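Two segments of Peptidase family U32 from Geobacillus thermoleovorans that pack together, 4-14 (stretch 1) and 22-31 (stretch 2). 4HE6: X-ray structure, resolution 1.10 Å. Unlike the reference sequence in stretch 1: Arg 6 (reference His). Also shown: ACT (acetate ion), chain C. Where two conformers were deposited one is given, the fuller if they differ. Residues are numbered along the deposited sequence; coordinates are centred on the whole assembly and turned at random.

Stretch 1 4-14: TTREFAGLVLG
Stretch 2, residues 22-31: ATVQQRNHFR

The two stretches form an antiparallel β-ladder with one bulge, extended beyond the strands by an asparagine side chain that pins the preceding loop; together they bury 762 Å². The axes of strands 10-14 and 22-26 approach to 4.4 Å, with 140° between their N-to-C directions. Gly 10 pairs with Gln 26 (CA-CA 4.4 Å) and Val 12 with Val 24 (CA-CA 4.5 Å) as non-hydrogen-bonded pairs, whereas Leu 11 faces Gln 25 across a hydrogen-bonded pair (CA-CA 5.1 Å), joined by Leu 11 N to Gln 25 O (2.9 Å) and Gln 25 N to Leu 11 O (2.8 Å).

The register then slips by one residue, so that Gly 14 pairs with Thr 23. At this bulge Leu 13 turns to phi/psi -96/-29, and Thr 23 O accepts from both Leu 13 N (2.8 Å) and Gly 14 N (3.3 Å); Thr 23 N returns a bond to Gly 14 O (2.9 Å). A similar convergence occurs at the other end, where Ala 9 (-109/-18) presents its O to Arg 27 N (2.8 Å) and Asn 28 N (3.3 Å). Gly 10, extended at -161/156, brings its CA to 3.2 Å from Gln 25 O in a CA-H...O contact. A CB here would lie 2.6 Å from Val 24 CG1, so the absent side chain leaves space for that valine.

Val 12 and Val 24, both chi1 t, lie on the same buried face of the sheet. The other face carries Leu 11 (t, p) and Gln 25 (t, t, chi3 61°), with Leu 11 CD2 3.9 Å from Gln 25 OE1. Leu 13 (m, t) places CD1 4.0 Å from Gln 25 CB. Buried Phe 30 (p, chi2 92°) points toward stretch 1; its CD2 meets Ala 9 CB at 4.3 Å, and Ala 9 O lies at the ring edge.

Asn 28 (chi1 m, chi2 -76°) suits the loop junction because its amide both donates and accepts: ND2 bonds Thr 5 O and Phe 8 O, each at 2.8 Å, while OD1 receives Arg 6 NH1 at 2.6 Å. Arg 6, which replaces the reference histidine, starts away from stretch 2 but curls back (chi1 -55°, chi2 -26°, chi3 11°). Its NH2 bonds Thr 5 OG1 (3.2 Å) and a water (2.9 Å to the water O) that donates to Arg 27 O (2.7 Å). Arg 27 (chi1 -142°, chi2 p, chi3 t) covers the loop: Thr 5 CG2 sits over one guanidinium face, 3.6 Å from Arg 27 NE, and NH1 approaches the edge of the Phe 8 ring, 4.0 Å from Phe 8 CZ.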

ATOM      1  N   THR A   4     -13.402   4.194 -10.674  0.61  9.46           N
ATOM      2  CA  THR A   4     -12.238   4.956 -11.092  0.61  8.64           C
ATOM      3  C   THR A   4     -11.056   4.785 -10.147  0.61  8.51           C
ATOM      4  O   THR A   4     -11.170   4.285  -9.045  0.61  9.37           O
ATOM      5  CB  THR A   4     -12.560   6.466 -11.143  0.61 11.15           C
ATOM      6  OG1 THR A   4     -13.013   6.787  -9.819  0.61 20.84           O
ATOM      7  CG2 THR A   4     -13.728   6.847 -12.003  0.61 11.91           C
ATOM      8  N   THR A   5      -9.929   5.284 -10.591  0.61  8.51           N
ATOM      9  CA  THR A   5      -8.700   5.349  -9.834  0.61  7.91           C
ATOM     10  C   THR A   5      -8.716   6.347  -8.689  0.61  7.86           C
ATOM     11  O   THR A   5      -7.772   6.435  -7.908  0.61 10.23           O
ATOM     12  CB  THR A   5      -7.513   5.675 -10.775  0.61 10.33           C
ATOM     13  OG1 THR A   5      -7.989   6.765 -11.585  0.61  8.97           O
ATOM     14  CG2 THR A   5      -7.213   4.505 -11.652  0.61 10.78           C
ATOM     15  N   ARG A   6      -9.796   7.100  -8.512  0.61  8.54           N
ATOM     16  CA  ARG A   6      -9.894   7.995  -7.354  0.61  8.09           C
ATOM     17  C   ARG A   6     -10.130   7.178  -6.067  0.61  8.21           C
ATOM     18  O   ARG A   6      -9.944   7.707  -4.976  0.61  8.76           O
ATOM     19  CB  ARG A   6     -11.063   8.949  -7.403  0.61 10.57           C
ATOM     20  CG  ARG A   6     -11.275   9.869  -8.556  0.61 15.14           C
ATOM     21  CD  ARG A   6     -10.237  10.426  -9.500  0.61 19.89           C
ATOM     22  NE  ARG A   6      -8.811   9.983  -9.611  0.61  9.96           N
ATOM     23  CZ  ARG A   6      -7.536   9.865  -9.362  0.61 11.18           C
ATOM     24  NH1 ARG A   6      -7.028  10.466  -8.346  0.61  9.50           N
ATOM     25  NH2 ARG A   6      -6.577   9.170 -10.037  0.61 15.59           N
ATOM     26  N   GLU A   7     -10.586   5.950  -6.176  1.00 12.95           N
ATOM     27  CA  GLU A   7     -11.120   5.158  -5.080  1.00 13.48           C
ATOM     28  C   GLU A   7     -10.084   4.363  -4.323  1.00 13.35           C
ATOM     29  O   GLU A   7     -10.371   3.577  -3.404  1.00 17.41           O
ATOM     30  CB  GLU A   7     -12.192   4.176  -5.670  1.00 13.71           C
ATOM     31  CG  GLU A   7     -13.403   4.963  -6.182  1.00 13.62           C
ATOM     32  CD  GLU A   7     -14.429   4.036  -6.781  1.00 17.68           C
ATOM     33  OE1 GLU A   7     -14.848   4.296  -7.926  1.00 21.46           O
ATOM     34  OE2 GLU A   7     -14.817   3.018  -6.123  1.00 22.84           O
ATOM     35  N   PHE A   8      -8.825   4.535  -4.750  1.00 12.32           N
ATOM     36  CA  PHE A   8      -7.841   3.799  -3.975  1.00 11.18           C
ATOM     37  C   PHE A   8      -6.489   4.506  -4.123  1.00  8.69           C
ATOM     38  O   PHE A   8      -6.302   5.304  -5.036  1.00 11.21           O
ATOM     39  CB  PHE A   8      -7.790   2.309  -4.300  1.00 15.13           C
ATOM     40  CG  PHE A   8      -7.442   1.992  -5.720  1.00 14.28           C
ATOM     41  CD1 PHE A   8      -8.300   2.171  -6.784  1.00 12.45           C
ATOM     42  CD2 PHE A   8      -6.169   1.498  -6.022  1.00 19.22           C
ATOM     43  CE1 PHE A   8      -7.956   1.852  -8.093  1.00 13.88           C
ATOM     44  CE2 PHE A   8      -5.851   1.152  -7.319  1.00 22.63           C
ATOM     45  CZ  PHE A   8      -6.719   1.337  -8.369  1.00 20.31           C
ATOM     46  N   ALA A   9      -5.581   4.172  -3.223  1.00  8.00           N
ATOM     47  CA  ALA A   9      -4.270   4.758  -3.194  1.00  7.98           C
ATOM     48  C   ALA A   9      -3.154   3.847  -3.615  1.00  7.18           C
ATOM     49  O   ALA A   9      -2.070   4.328  -3.938  1.00  8.25           O
ATOM     50  CB  ALA A   9      -3.997   5.259  -1.780  1.00 14.01           C
ATOM     51  N   GLY A  10      -3.387   2.527  -3.614  1.00  6.90           N
ATOM     52  CA  GLY A  10      -2.344   1.630  -4.038  1.00  7.25           C
ATOM     53  C   GLY A  10      -2.932   0.281  -4.412  1.00  5.99           C
ATOM     54  O   GLY A  10      -3.987  -0.125  -3.915  1.00  6.92           O
ATOM     55  N   LEU A  11      -2.198  -0.416  -5.234  1.00  6.42           N
ATOM     56  CA  LEU A  11      -2.519  -1.783  -5.643  1.00  6.82           C
ATOM     57  C   LEU A  11      -1.381  -2.684  -5.182  1.00  5.60           C
ATOM     58  O   LEU A  11      -0.215  -2.401  -5.484  1.00  6.90           O
ATOM     59  CB  LEU A  11      -2.662  -1.845  -7.160  1.00  7.54           C
ATOM     60  CG  LEU A  11      -3.036  -3.177  -7.795  1.00  7.56           C
ATOM     61  CD1 LEU A  11      -4.429  -3.559  -7.357  1.00  8.22           C
ATOM     62  CD2 LEU A  11      -2.993  -3.095  -9.316  1.00 10.73           C
ATOM     63  N   VAL A  12      -1.682  -3.722  -4.429  1.00  6.08           N
ATOM     64  CA  VAL A  12      -0.605  -4.612  -3.954  1.00  6.09           C
ATOM     65  C   VAL A  12      -0.078  -5.436  -5.123  1.00  6.11           C
ATOM     66  O   VAL A  12      -0.863  -6.077  -5.798  1.00  7.73           O
ATOM     67  CB  VAL A  12      -1.137  -5.530  -2.834  1.00  6.98           C
ATOM     68  CG1 VAL A  12      -0.042  -6.470  -2.360  1.00  7.36           C
ATOM     69  CG2 VAL A  12      -1.671  -4.709  -1.681  1.00  7.74           C
ATOM     70  N   LEU A  13       1.226  -5.391  -5.354  1.00  5.90           N
ATOM     71  CA  LEU A  13       1.867  -6.202  -6.367  1.00  6.88           C
ATOM     72  C   LEU A  13       2.459  -7.482  -5.770  1.00  6.84           C
ATOM     73  O   LEU A  13       2.670  -8.447  -6.480  1.00  9.44           O
ATOM     74  CB  LEU A  13       2.905  -5.461  -7.152  1.00  8.21           C
ATOM     75  CG  LEU A  13       2.458  -4.202  -7.876  1.00  8.70           C
ATOM     76  CD1 LEU A  13       3.647  -3.631  -8.622  1.00 13.24           C
ATOM     77  CD2 LEU A  13       1.293  -4.493  -8.794  1.00 11.45           C
ATOM     78  N   GLY A  14       2.850  -7.418  -4.485  1.00  6.88           N
ATOM     79  CA  GLY A  14       3.522  -8.558  -3.877  1.00  8.71           C
ATOM     80  C   GLY A  14       3.591  -8.350  -2.392  1.00  7.40           C
ATOM     81  O   GLY A  14       3.417  -7.260  -1.851  1.00  7.16           O
ATOM     82  N   ALA A  22       5.395  -5.385   1.997  1.00  5.70           N
ATOM     83  CA  ALA A  22       4.551  -5.320   0.833  1.00  6.06           C
ATOM     84  C   ALA A  22       5.172  -4.460  -0.273  1.00  5.38           C
ATOM     85  O   ALA A  22       5.867  -3.475   0.050  1.00  6.55           O
ATOM     86  CB  ALA A  22       3.186  -4.742   1.171  1.00  7.49           C
ATOM     87  N   THR A  23       4.897  -4.833  -1.506  1.00  6.46           N
ATOM     88  CA  THR A  23       5.239  -4.077  -2.678  1.00  6.17           C
ATOM     89  C   THR A  23       3.959  -3.515  -3.256  1.00  6.44           C
ATOM     90  O   THR A  23       3.000  -4.294  -3.549  1.00  7.21           O
ATOM     91  CB  THR A  23       5.952  -4.964  -3.716  1.00  7.28           C
ATOM     92  OG1 THR A  23       7.118  -5.507  -3.110  1.00  9.08           O
ATOM     93  CG2 THR A  23       6.331  -4.163  -4.953  1.00  8.74           C
ATOM     94  N   VAL A  24       3.851  -2.200  -3.372  1.00  6.09           N
ATOM     95  CA  VAL A  24       2.613  -1.525  -3.728  1.00  6.05           C
ATOM     96  C   VAL A  24       2.851  -0.551  -4.883  1.00  5.90           C
ATOM     97  O   VAL A  24       3.785   0.228  -4.863  1.00  7.69           O
ATOM     98  CB  VAL A  24       2.069  -0.791  -2.474  1.00  6.55           C
ATOM     99  CG1 VAL A  24       0.872   0.073  -2.863  1.00  8.60           C
ATOM    100  CG2 VAL A  24       1.766  -1.788  -1.383  1.00  7.94           C
ATOM    101  N   GLN A  25       1.954  -0.621  -5.863  1.00  6.62           N
ATOM    102  CA  GLN A  25       1.953   0.334  -6.966  1.00  6.68           C
ATOM    103  C   GLN A  25       1.066   1.497  -6.554  1.00  6.83           C
ATOM    104  O   GLN A  25      -0.129   1.348  -6.330  1.00  8.23           O
ATOM    105  CB  GLN A  25       1.462  -0.345  -8.220  1.00  7.89           C
ATOM    106  CG  GLN A  25       1.435   0.543  -9.473  1.00 10.86           C
ATOM    107  CD  GLN A  25       0.860  -0.205 -10.657  1.00 15.62           C
ATOM    108  OE1 GLN A  25      -0.309  -0.625 -10.564  1.00 19.31           O
ATOM    109  NE2 GLN A  25       1.581  -0.436 -11.757  1.00 15.34           N
ATOM    110  N   GLN A  26       1.666   2.665  -6.426  1.00  7.26           N
ATOM    111  CA  GLN A  26       0.930   3.859  -6.009  1.00  7.14           C
ATOM    112  C   GLN A  26      -0.092   4.247  -7.058  1.00  7.65           C
ATOM    113  O   GLN A  26       0.172   4.167  -8.256  1.00  8.50           O
ATOM    114  CB  GLN A  26       1.917   4.993  -5.776  1.00  8.84           C
ATOM    115  CG  GLN A  26       1.346   6.260  -5.122  1.00  8.15           C
ATOM    116  CD  GLN A  26       0.899   7.306  -6.098  1.00 10.39           C
ATOM    117  OE1 GLN A  26       0.407   7.029  -7.181  1.00 12.92           O
ATOM    118  NE2 GLN A  26       1.052   8.577  -5.696  1.00  9.06           N
ATOM    119  N   ARG A  27      -1.246   4.674  -6.582  1.00  7.27           N
ATOM    120  CA  ARG A  27      -2.210   5.328  -7.451  1.00  8.14           C
ATOM    121  C   ARG A  27      -2.527   6.754  -7.027  1.00  8.08           C
ATOM    122  O   ARG A  27      -2.846   7.551  -7.895  1.00  9.24           O
ATOM    123  CB  ARG A  27      -3.463   4.427  -7.593  0.54  8.12           C
ATOM    124  CG  ARG A  27      -4.064   4.444  -8.987  0.54  8.29           C
ATOM    125  CD  ARG A  27      -3.119   4.010 -10.089  0.54 10.07           C
ATOM    126  NE  ARG A  27      -3.745   3.634 -11.330  0.54 10.46           N
ATOM    127  CZ  ARG A  27      -4.087   2.443 -11.794  0.54  9.34           C
ATOM    128  NH1 ARG A  27      -3.847   1.318 -11.110  0.54  9.41           N
ATOM    129  NH2 ARG A  27      -4.646   2.333 -12.972  0.54  8.91           N
ATOM    130  N   ASN A  28      -2.478   7.031  -5.740  1.00  7.74           N
ATOM    131  CA  ASN A  28      -2.670   8.414  -5.244  1.00  7.63           C
ATOM    132  C   ASN A  28      -1.753   8.623  -4.039  1.00  7.69           C
ATOM    133  O   ASN A  28      -1.336   7.660  -3.400  1.00  7.92           O
ATOM    134  CB  ASN A  28      -4.126   8.691  -4.900  1.00  8.07           C
ATOM    135  CG  ASN A  28      -5.010   8.759  -6.106  1.00  8.55           C
ATOM    136  OD1 ASN A  28      -5.001   9.759  -6.850  1.00  9.12           O
ATOM    137  ND2 ASN A  28      -5.742   7.709  -6.381  1.00  9.27           N
ATOM    138  N   HIS A  29      -1.496   9.873  -3.720  1.00  8.42           N
ATOM    139  CA  HIS A  29      -0.506  10.219  -2.713  1.00  8.82           C
ATOM    140  C   HIS A  29      -0.779   9.553  -1.355  1.00  7.41           C
ATOM    141  O   HIS A  29      -1.876   9.599  -0.825  1.00  9.54           O
ATOM    142  CB  HIS A  29      -0.603  11.739  -2.475  1.00 11.68           C
ATOM    143  CG  HIS A  29       0.428  12.360  -1.642  1.00  9.69           C
ATOM    144  ND1 HIS A  29       0.558  12.211  -0.281  1.00 10.60           N
ATOM    145  CD2 HIS A  29       1.438  13.184  -2.038  1.00 10.99           C
ATOM    146  CE1 HIS A  29       1.592  12.919   0.126  1.00 11.09           C
ATOM    147  NE2 HIS A  29       2.137  13.503  -0.903  1.00 10.90           N
ATOM    148  N   PHE A  30       0.285   9.029  -0.747  1.00  6.46           N
ATOM    149  CA  PHE A  30       0.241   8.626   0.625  1.00  6.76           C
ATOM    150  C   PHE A  30       1.664   8.775   1.201  1.00  6.75           C
ATOM    151  O   PHE A  30       2.645   8.862   0.453  1.00  7.97           O
ATOM    152  CB  PHE A  30      -0.279   7.196   0.823  1.00  6.94           C
ATOM    153  CG  PHE A  30       0.484   6.100   0.131  1.00  6.79           C
ATOM    154  CD1 PHE A  30       1.516   5.451   0.810  1.00  7.86           C
ATOM    155  CD2 PHE A  30       0.185   5.707  -1.132  1.00  7.33           C
ATOM    156  CE1 PHE A  30       2.170   4.389   0.214  1.00  9.21           C
ATOM    157  CE2 PHE A  30       0.833   4.663  -1.754  1.00  8.04           C
ATOM    158  CZ  PHE A  30       1.854   4.020  -1.080  1.00  8.55           C
ATOM    159  N   ARG A  31       1.745   8.850   2.535  1.00  7.09           N
ATOM    160  CA  ARG A  31       3.054   9.155   3.146  1.00  7.80           C
ATOM    161  C   ARG A  31       3.082   8.540   4.522  1.00  7.03           C
ATOM    162  O   ARG A  31       2.059   8.177   5.123  1.00  7.47           O
ATOM    163  CB  ARG A  31       3.243  10.647   3.220  1.00  8.35           C
ATOM    164  CG  ARG A  31       2.367  11.352   4.228  1.00  9.77           C
ATOM    165  CD  ARG A  31       2.593  12.861   4.263  1.00 14.17           C
ATOM    166  NE  ARG A  31       1.667  13.444   5.238  1.00 18.46           N
ATOM    167  CZ  ARG A  31       1.172  14.660   5.188  1.00 23.97           C
ATOM    168  NH1 ARG A  31       1.469  15.519   4.207  1.00 32.27           N
ATOM    169  NH2 ARG A  31       0.328  15.084   6.141  1.00 33.15           N
TER
HETATM  170  C   ACT C 502       3.606  16.587  -1.471  0.75 11.76           C
HETATM  171  O   ACT C 502       3.863  16.470  -2.677  0.75 12.08           O
HETATM  172  OXT ACT C 502       3.968  15.742  -0.622  0.75 11.82           O
HETATM  173  CH3 ACT C 502       2.812  17.775  -1.004  0.75 14.73           C
HETATM  174  O   HOH W   1      -3.874   8.276 -10.272  1.00 23.89           O